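Local coordinates for small archaeal modifier protein 1 (PDB 4HRO) that is covalently attached to lysines of substrate proteins as a ubiquitin-like modifier and also carries sulfur in molybdenum cofactor biosynthesis, at residues D58-L63 and L81-P86. Sequence-based numbering, arbitrary orientation.
Sequences DHINVL and LALFPP
Asn61 and Phe84 form an antiparallel hydrogen-bonded pair: Asn61 N lies 3.0 Å from Phe84 O, with an N-H...O angle of 164° and the donor in the carbonyl plane, and Phe84 N returns a bond to Asn61 O. Leu63 and Ala82 repeat the pattern, Leu63 N to Ala82 O measuring 2.9 Å. The N-to-C directions of 61-63 and 81-84 make an angle of 170°.

In Ile60, CB sits 4.0 Å from Phe84 O. There the side chain forks: CG2, anti to the backbone N, lies 3.5 Å from Phe84 O and 3.6 Å from Leu83 CD1, whereas CG1 lies alongside Pro86 CD at 4.0 Å. CD1, anti to CA (chi2 178°), carries the tip away from the proline ring. Leu83 CD1 also meets Val62 CG2 at 3.8 Å, the two side chains side by side on the sheet face packed against helix 31-41. On the other face, Leu63 CD1 reaches Phe84 CE2 obliquely at 4.1 Å, and the Phe84 ring stacks with Phe9. Past the last bridge, His59 CB touches Pro86 CB. With strand 2-8 flanking 80-84 in parallel and a helix across the buried face, this pairing belongs to the beta-grasp fold of ubiquitin-like proteins.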
ATOM      1  N   ASP A  58      -4.937   9.531  -9.077  1.00 11.01           N
ATOM      2  CA  ASP A  58      -5.565   8.795 -10.181  1.00 11.99           C
ATOM      3  C   ASP A  58      -4.594   7.779 -10.772  1.00 10.78           C
ATOM      4  O   ASP A  58      -3.399   8.033 -10.903  1.00 11.19           O
ATOM      5  CB  ASP A  58      -6.009   9.747 -11.310  1.00 13.70           C
ATOM      6  CG  ASP A  58      -7.091  10.731 -10.884  1.00 17.08           C
ATOM      7  OD1 ASP A  58      -7.759  10.521  -9.851  1.00 20.66           O
ATOM      8  OD2 ASP A  58      -7.286  11.729 -11.615  1.00 21.72           O
ATOM      9  N   HIS A  59      -5.126   6.624 -11.123  1.00 10.92           N
ATOM     10  CA  HIS A  59      -4.406   5.628 -11.897  1.00 11.61           C
ATOM     11  C   HIS A  59      -3.405   4.792 -11.111  1.00 11.17           C
ATOM     12  O   HIS A  59      -2.810   3.894 -11.699  1.00 12.08           O
ATOM     13  CB  HIS A  59      -3.723   6.232 -13.140  1.00 12.71           C
ATOM     14  CG  HIS A  59      -4.615   7.109 -13.958  1.00 16.31           C
ATOM     15  ND1 HIS A  59      -5.789   6.655 -14.513  1.00 20.09           N
ATOM     16  CD2 HIS A  59      -4.504   8.411 -14.321  1.00 17.97           C
ATOM     17  CE1 HIS A  59      -6.366   7.639 -15.184  1.00 19.04           C
ATOM     18  NE2 HIS A  59      -5.607   8.715 -15.084  1.00 20.25           N
ATOM     19  N   ILE A  60      -3.206   5.052  -9.816  1.00 10.40           N
ATOM     20  CA  ILE A  60      -2.420   4.127  -9.005  1.00  9.91           C
ATOM     21  C   ILE A  60      -3.215   2.848  -8.878  1.00  9.97           C
ATOM     22  O   ILE A  60      -4.416   2.887  -8.623  1.00 10.96           O
ATOM     23  CB  ILE A  60      -2.128   4.697  -7.627  1.00 10.13           C
ATOM     24  CG1 ILE A  60      -1.101   5.808  -7.768  1.00 11.17           C
ATOM     25  CG2 ILE A  60      -1.623   3.583  -6.654  1.00 11.25           C
ATOM     26  CD1 ILE A  60      -0.754   6.495  -6.478  1.00 12.83           C
ATOM     27  N   ASN A  61      -2.557   1.710  -9.055  0.50 10.47           N
ATOM     28  CA  ASN A  61      -3.242   0.423  -9.015  0.50 10.88           C
ATOM     29  C   ASN A  61      -2.836  -0.376  -7.779  0.50  9.65           C
ATOM     30  O   ASN A  61      -1.710  -0.872  -7.681  0.50  9.57           O
ATOM     31  CB  ASN A  61      -2.991  -0.387 -10.295  0.50 11.94           C
ATOM     32  CG  ASN A  61      -3.625   0.249 -11.530  0.50 14.19           C
ATOM     33  OD1 ASN A  61      -4.481   1.123 -11.419  0.50 18.07           O
ATOM     34  ND2 ASN A  61      -3.208  -0.198 -12.709  0.50 16.99           N
ATOM     35  N   VAL A  62      -3.789  -0.506  -6.857  1.00  8.37           N
ATOM     36  CA  VAL A  62      -3.627  -1.228  -5.616  1.00  8.13           C
ATOM     37  C   VAL A  62      -4.231  -2.606  -5.820  1.00  7.31           C
ATOM     38  O   VAL A  62      -5.405  -2.713  -6.198  1.00  8.01           O
ATOM     39  CB  VAL A  62      -4.361  -0.506  -4.478  1.00  9.06           C
ATOM     40  CG1 VAL A  62      -4.163  -1.258  -3.187  1.00 10.92           C
ATOM     41  CG2 VAL A  62      -3.891   0.941  -4.341  1.00 11.29           C
ATOM     42  N   LEU A  63      -3.456  -3.657  -5.569  1.00  6.90           N
ATOM     43  CA  LEU A  63      -3.939  -5.025  -5.648  1.00  7.44           C
ATOM     44  C   LEU A  63      -3.871  -5.696  -4.299  1.00  7.09           C
ATOM     45  O   LEU A  63      -2.945  -5.455  -3.507  1.00  7.40           O
ATOM     46  CB  LEU A  63      -3.134  -5.859  -6.639  1.00  8.18           C
ATOM     47  CG  LEU A  63      -2.950  -5.337  -8.048  1.00 11.56           C
ATOM     48  CD1 LEU A  63      -2.237  -6.400  -8.879  1.00 14.50           C
ATOM     49  CD2 LEU A  63      -4.236  -4.934  -8.698  1.00 14.78           C
ATOM     50  N   LEU A  81      -0.082  -7.642  -0.887  1.00  5.35           N
ATOM     51  CA  LEU A  81      -0.590  -6.375  -1.401  1.00  5.24           C
ATOM     52  C   LEU A  81       0.429  -5.825  -2.375  1.00  5.51           C
ATOM     53  O   LEU A  81       1.631  -5.988  -2.177  1.00  5.96           O
ATOM     54  CB  LEU A  81      -0.821  -5.394  -0.237  1.00  5.49           C
ATOM     55  CG  LEU A  81      -1.700  -5.936   0.903  1.00  6.14           C
ATOM     56  CD1 LEU A  81      -1.825  -4.879   2.009  1.00  8.01           C
ATOM     57  CD2 LEU A  81      -3.056  -6.407   0.426  1.00  8.51           C
ATOM     58  N   ALA A  82      -0.027  -5.157  -3.421  1.00  5.54           N
ATOM     59  CA  ALA A  82       0.876  -4.590  -4.429  1.00  6.36           C
ATOM     60  C   ALA A  82       0.458  -3.175  -4.765  1.00  6.10           C
ATOM     61  O   ALA A  82      -0.742  -2.871  -4.864  1.00  6.51           O
ATOM     62  CB  ALA A  82       0.921  -5.447  -5.691  1.00  7.20           C
ATOM     63  N   LEU A  83       1.447  -2.318  -4.966  1.00  6.09           N
ATOM     64  CA  LEU A  83       1.234  -0.925  -5.269  1.00  6.38           C
ATOM     65  C   LEU A  83       2.016  -0.573  -6.524  1.00  7.03           C
ATOM     66  O   LEU A  83       3.266  -0.555  -6.510  1.00  7.09           O
ATOM     67  CB  LEU A  83       1.703  -0.071  -4.094  1.00  7.19           C
ATOM     68  CG  LEU A  83       1.311   1.401  -4.106  1.00  7.92           C
ATOM     69  CD1 LEU A  83      -0.184   1.565  -4.023  1.00  9.23           C
ATOM     70  CD2 LEU A  83       1.965   2.150  -2.961  1.00  9.02           C
ATOM     71  N   PHE A  84       1.288  -0.295  -7.606  1.00  8.01           N
ATOM     72  CA  PHE A  84       1.899   0.090  -8.870  1.00  9.08           C
ATOM     73  C   PHE A  84       1.608   1.547  -9.151  1.00  9.20           C
ATOM     74  O   PHE A  84       0.472   1.994  -9.030  1.00  9.13           O
ATOM     75  CB  PHE A  84       1.335  -0.735 -10.040  1.00  9.37           C
ATOM     76  CG  PHE A  84       1.733  -2.180 -10.039  1.00  9.92           C
ATOM     77  CD1 PHE A  84       2.887  -2.580 -10.671  1.00  8.39           C
ATOM     78  CD2 PHE A  84       0.930  -3.144  -9.464  1.00 10.15           C
ATOM     79  CE1 PHE A  84       3.254  -3.906 -10.706  1.00  9.63           C
ATOM     80  CE2 PHE A  84       1.296  -4.470  -9.493  1.00 10.43           C
ATOM     81  CZ  PHE A  84       2.457  -4.847 -10.119  1.00  9.77           C
ATOM     82  N   PRO A  85       2.626   2.290  -9.589  1.00  9.34           N
ATOM     83  CA  PRO A  85       2.348   3.629 -10.087  1.00 10.04           C
ATOM     84  C   PRO A  85       1.524   3.578 -11.388  1.00  9.86           C
ATOM     85  O   PRO A  85       1.360   2.527 -11.997  1.00 10.12           O
ATOM     86  CB  PRO A  85       3.740   4.223 -10.290  1.00 10.46           C
ATOM     87  CG  PRO A  85       4.596   3.042 -10.593  1.00 10.94           C
ATOM     88  CD  PRO A  85       4.018   1.873  -9.831  1.00  9.52           C
ATOM     89  N   PRO A  86       1.000   4.724 -11.822  1.00 11.39           N
ATOM     90  CA  PRO A  86       0.196   4.776 -13.043  1.00 11.65           C
ATOM     91  C   PRO A  86       0.904   4.175 -14.253  1.00 11.97           C
ATOM     92  O   PRO A  86       2.112   4.365 -14.413  1.00 13.07           O
ATOM     93  CB  PRO A  86      -0.003   6.279 -13.256  1.00 12.45           C
ATOM     94  CG  PRO A  86       0.022   6.836 -11.887  1.00 12.46           C
ATOM     95  CD  PRO A  86       1.069   6.034 -11.151  1.00 11.76           C
TER